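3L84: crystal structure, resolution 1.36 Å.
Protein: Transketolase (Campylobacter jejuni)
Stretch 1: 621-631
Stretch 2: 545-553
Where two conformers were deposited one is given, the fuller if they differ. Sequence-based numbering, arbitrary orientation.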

# COMPACT_ATOMS: atom_id res chain seq x y z
N SER A 621 -8.74 11.65 -28.77
CA SER A 621 -9.04 11.53 -30.21
C SER A 621 -8.21 12.55 -30.95
O SER A 621 -7.82 13.57 -30.38
CB SER A 621 -10.52 11.77 -30.52
OG SER A 621 -10.82 13.16 -30.42
N VAL A 622 -7.98 12.29 -32.22
CA VAL A 622 -7.21 13.22 -33.03
C VAL A 622 -7.91 14.59 -33.06
O VAL A 622 -7.27 15.65 -32.90
CB VAL A 622 -7.00 12.67 -34.47
CG1 VAL A 622 -6.42 13.77 -35.42
CG2 VAL A 622 -6.09 11.47 -34.39
N SER A 623 -9.21 14.63 -33.31
CA SER A 623 -9.89 15.91 -33.45
C SER A 623 -9.76 16.74 -32.16
O SER A 623 -9.51 17.94 -32.22
CB SER A 623 -11.36 15.72 -33.81
OG SER A 623 -11.49 15.19 -35.12
N LYS A 624 -9.94 16.10 -31.01
CA LYS A 624 -9.89 16.84 -29.75
C LYS A 624 -8.48 17.31 -29.43
O LYS A 624 -8.27 18.41 -28.93
CB LYS A 624 -10.48 16.04 -28.61
CG LYS A 624 -11.99 15.85 -28.75
CD LYS A 624 -12.55 15.01 -27.64
CE LYS A 624 -14.07 14.91 -27.63
NZ LYS A 624 -14.57 14.06 -26.50
N LEU A 625 -7.49 16.44 -29.68
CA LEU A 625 -6.13 16.83 -29.38
C LEU A 625 -5.65 17.94 -30.30
O LEU A 625 -5.05 18.90 -29.86
CB LEU A 625 -5.19 15.61 -29.43
CG LEU A 625 -3.72 15.93 -29.21
CD1 LEU A 625 -3.46 16.61 -27.87
CD2 LEU A 625 -2.89 14.63 -29.29
N VAL A 626 -5.97 17.84 -31.58
CA VAL A 626 -5.62 18.92 -32.50
C VAL A 626 -6.29 20.24 -32.12
O VAL A 626 -5.66 21.28 -32.17
CB VAL A 626 -5.97 18.53 -33.94
CG1 VAL A 626 -5.93 19.76 -34.90
CG2 VAL A 626 -5.04 17.42 -34.44
N ASN A 627 -7.55 20.19 -31.74
CA ASN A 627 -8.23 21.41 -31.26
C ASN A 627 -7.56 22.02 -30.04
O ASN A 627 -7.42 23.25 -29.96
CB ASN A 627 -9.72 21.14 -31.04
CG ASN A 627 -10.48 21.08 -32.34
OD1 ASN A 627 -10.00 21.52 -33.39
ND2 ASN A 627 -11.68 20.50 -32.28
N PHE A 628 -7.11 21.18 -29.11
CA PHE A 628 -6.38 21.64 -27.95
C PHE A 628 -5.05 22.30 -28.35
O PHE A 628 -4.71 23.40 -27.88
CB PHE A 628 -6.14 20.44 -27.04
CG PHE A 628 -5.32 20.75 -25.82
CD1 PHE A 628 -5.90 21.28 -24.66
CD2 PHE A 628 -3.96 20.51 -25.82
CE1 PHE A 628 -5.13 21.56 -23.55
CE2 PHE A 628 -3.19 20.75 -24.69
CZ PHE A 628 -3.76 21.29 -23.55
N ILE A 629 -4.30 21.65 -29.24
CA ILE A 629 -2.99 22.17 -29.67
C ILE A 629 -3.15 23.51 -30.39
O ILE A 629 -2.31 24.40 -30.24
CB ILE A 629 -2.28 21.13 -30.53
CG1 ILE A 629 -1.91 19.91 -29.66
CG2 ILE A 629 -1.03 21.72 -31.22
CD1 ILE A 629 -1.34 18.74 -30.40
N LEU A 630 -4.23 23.66 -31.15
CA LEU A 630 -4.52 24.90 -31.92
C LEU A 630 -5.28 25.92 -31.09
O LEU A 630 -5.72 26.95 -31.61
CB LEU A 630 -5.24 24.55 -33.21
CG LEU A 630 -4.41 23.70 -34.19
CD1 LEU A 630 -5.15 23.39 -35.50
CD2 LEU A 630 -3.03 24.36 -34.53
N SER A 631 -5.38 25.64 -29.79
CA SER A 631 -6.02 26.52 -28.79
C SER A 631 -7.35 27.08 -29.28
O SER A 631 -7.61 28.28 -29.19
CB SER A 631 -5.05 27.62 -28.30
OG SER A 631 -4.49 28.41 -29.37
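Stretch 2 (545-553) NELEKQGFA

Stretch 1 is helical from Val622 to Ile629. Stretch 2 begins in a helix that starts earlier in the chain and runs to Lys549; Gln550 to Ala553 are loop or turn. The two helix axes approach to 10.6 Å. The helices cross at -57°, and their N-to-C directions differ by 57°, so they run obliquely, nearer parallel than antiparallel. The nearest backbone pair is Val626 and Leu547, with CA atoms 7.0 Å apart. No hydrogen bond joins the stretches; the contact is one of side-chain packing.

Ser621 caps the first helix: its OG accepts from Lys624 N at 3.1 Å. Val622 is the first residue to touch stretch 2, with its CG1 4.1 Å from Glu546 CB. One turn later, Val626 (chi1 t) meets three residues. Its CG2 lies 4.2 Å from Glu546 CG. Its CG1 lies 4.1 Å from Leu547 CD2 and also 4.1 Å from Gln550 NE2. The end of the Glu546 side chain leads away from stretch 1, and its OE2 accepts a hydrogen bond from Gln550 NE2 at 2.7 Å. The two polar side chains are thus paired within stretch 2, while Val626 packs beside them.

Ile629 CD1 reaches Leu547 CD1 at 3.9 Å. Leu547 is buried and is also touched by Leu630, whose CD2 is 3.7 Å from Leu547 CD2.

Leu630 is the first residue after the helix to leave helical angles. Its CD1 lies 3.5 Å from Gln550 OE1. Its CD2 sits over one face of the Phe552 ring, 3.8 Å from the centroid, in a CH-pi contact. Phe552 comes into place after a Schellman motif: Gly551 has positive phi, Gly551 N bonds to Glu548 O at 3.0 Å, and Phe552 N bonds to Leu547 O at 2.9 Å. Ser631 makes no contact with stretch 2.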

# COMPACT_ATOMS: atom_id res chain seq x y z
N ASN A 545 0.26 14.23 -38.07
CA ASN A 545 -0.05 14.12 -39.52
C ASN A 545 -1.18 15.09 -39.88
O ASN A 545 -1.13 15.77 -40.91
CB ASN A 545 -0.49 12.69 -39.87
CG ASN A 545 0.65 11.72 -39.93
OD1 ASN A 545 1.81 12.12 -40.09
ND2 ASN A 545 0.34 10.41 -39.79
N GLU A 546 -2.21 15.19 -39.05
CA GLU A 546 -3.27 16.14 -39.29
C GLU A 546 -2.78 17.59 -39.20
O GLU A 546 -3.13 18.42 -40.05
CB GLU A 546 -4.45 15.88 -38.34
CG GLU A 546 -5.65 16.83 -38.53
CD GLU A 546 -6.31 16.70 -39.90
OE1 GLU A 546 -6.17 15.63 -40.52
OE2 GLU A 546 -6.97 17.68 -40.34
N LEU A 547 -1.97 17.90 -38.19
CA LEU A 547 -1.41 19.24 -38.03
C LEU A 547 -0.55 19.61 -39.25
O LEU A 547 -0.65 20.71 -39.75
CB LEU A 547 -0.62 19.36 -36.72
CG LEU A 547 -1.41 19.47 -35.41
CD1 LEU A 547 -0.56 19.07 -34.23
CD2 LEU A 547 -1.97 20.87 -35.20
N GLU A 548 0.24 18.66 -39.75
CA GLU A 548 1.06 18.89 -40.95
C GLU A 548 0.17 19.14 -42.18
O GLU A 548 0.47 20.03 -42.99
CB GLU A 548 2.00 17.70 -41.17
CG GLU A 548 3.09 17.56 -40.13
CD GLU A 548 4.42 18.23 -40.47
OE1 GLU A 548 4.52 18.96 -41.50
OE2 GLU A 548 5.37 18.02 -39.69
N LYS A 549 -0.93 18.41 -42.30
CA LYS A 549 -1.88 18.61 -43.41
C LYS A 549 -2.48 20.02 -43.31
O LYS A 549 -2.76 20.65 -44.36
CB LYS A 549 -2.95 17.52 -43.38
CG LYS A 549 -4.09 17.63 -44.35
CD LYS A 549 -5.00 16.40 -44.21
CE LYS A 549 -6.10 16.42 -45.29
NZ LYS A 549 -6.94 15.19 -45.25
N GLN A 550 -2.67 20.52 -42.09
CA GLN A 550 -3.15 21.88 -41.84
C GLN A 550 -2.05 22.97 -41.89
O GLN A 550 -2.36 24.14 -41.68
CB GLN A 550 -3.96 21.97 -40.53
CG GLN A 550 -5.21 21.08 -40.54
CD GLN A 550 -6.05 21.12 -39.25
OE1 GLN A 550 -6.19 22.16 -38.61
NE2 GLN A 550 -6.66 19.98 -38.90
N GLY A 551 -0.81 22.61 -42.19
CA GLY A 551 0.30 23.57 -42.33
C GLY A 551 1.14 23.89 -41.11
O GLY A 551 1.79 24.93 -41.04
N PHE A 552 1.15 22.98 -40.13
CA PHE A 552 2.00 23.12 -38.95
C PHE A 552 3.05 22.02 -38.86
O PHE A 552 2.69 20.86 -38.68
CB PHE A 552 1.17 23.11 -37.68
CG PHE A 552 0.07 24.15 -37.65
CD1 PHE A 552 0.31 25.42 -37.13
CD2 PHE A 552 -1.20 23.85 -38.13
CE1 PHE A 552 -0.70 26.38 -37.12
CE2 PHE A 552 -2.22 24.83 -38.13
CZ PHE A 552 -1.96 26.08 -37.62
N ALA A 553 4.32 22.40 -38.90
CA ALA A 553 5.43 21.45 -38.77
C ALA A 553 5.49 20.91 -37.34
O ALA A 553 5.42 21.69 -36.39
CB ALA A 553 6.75 22.12 -39.14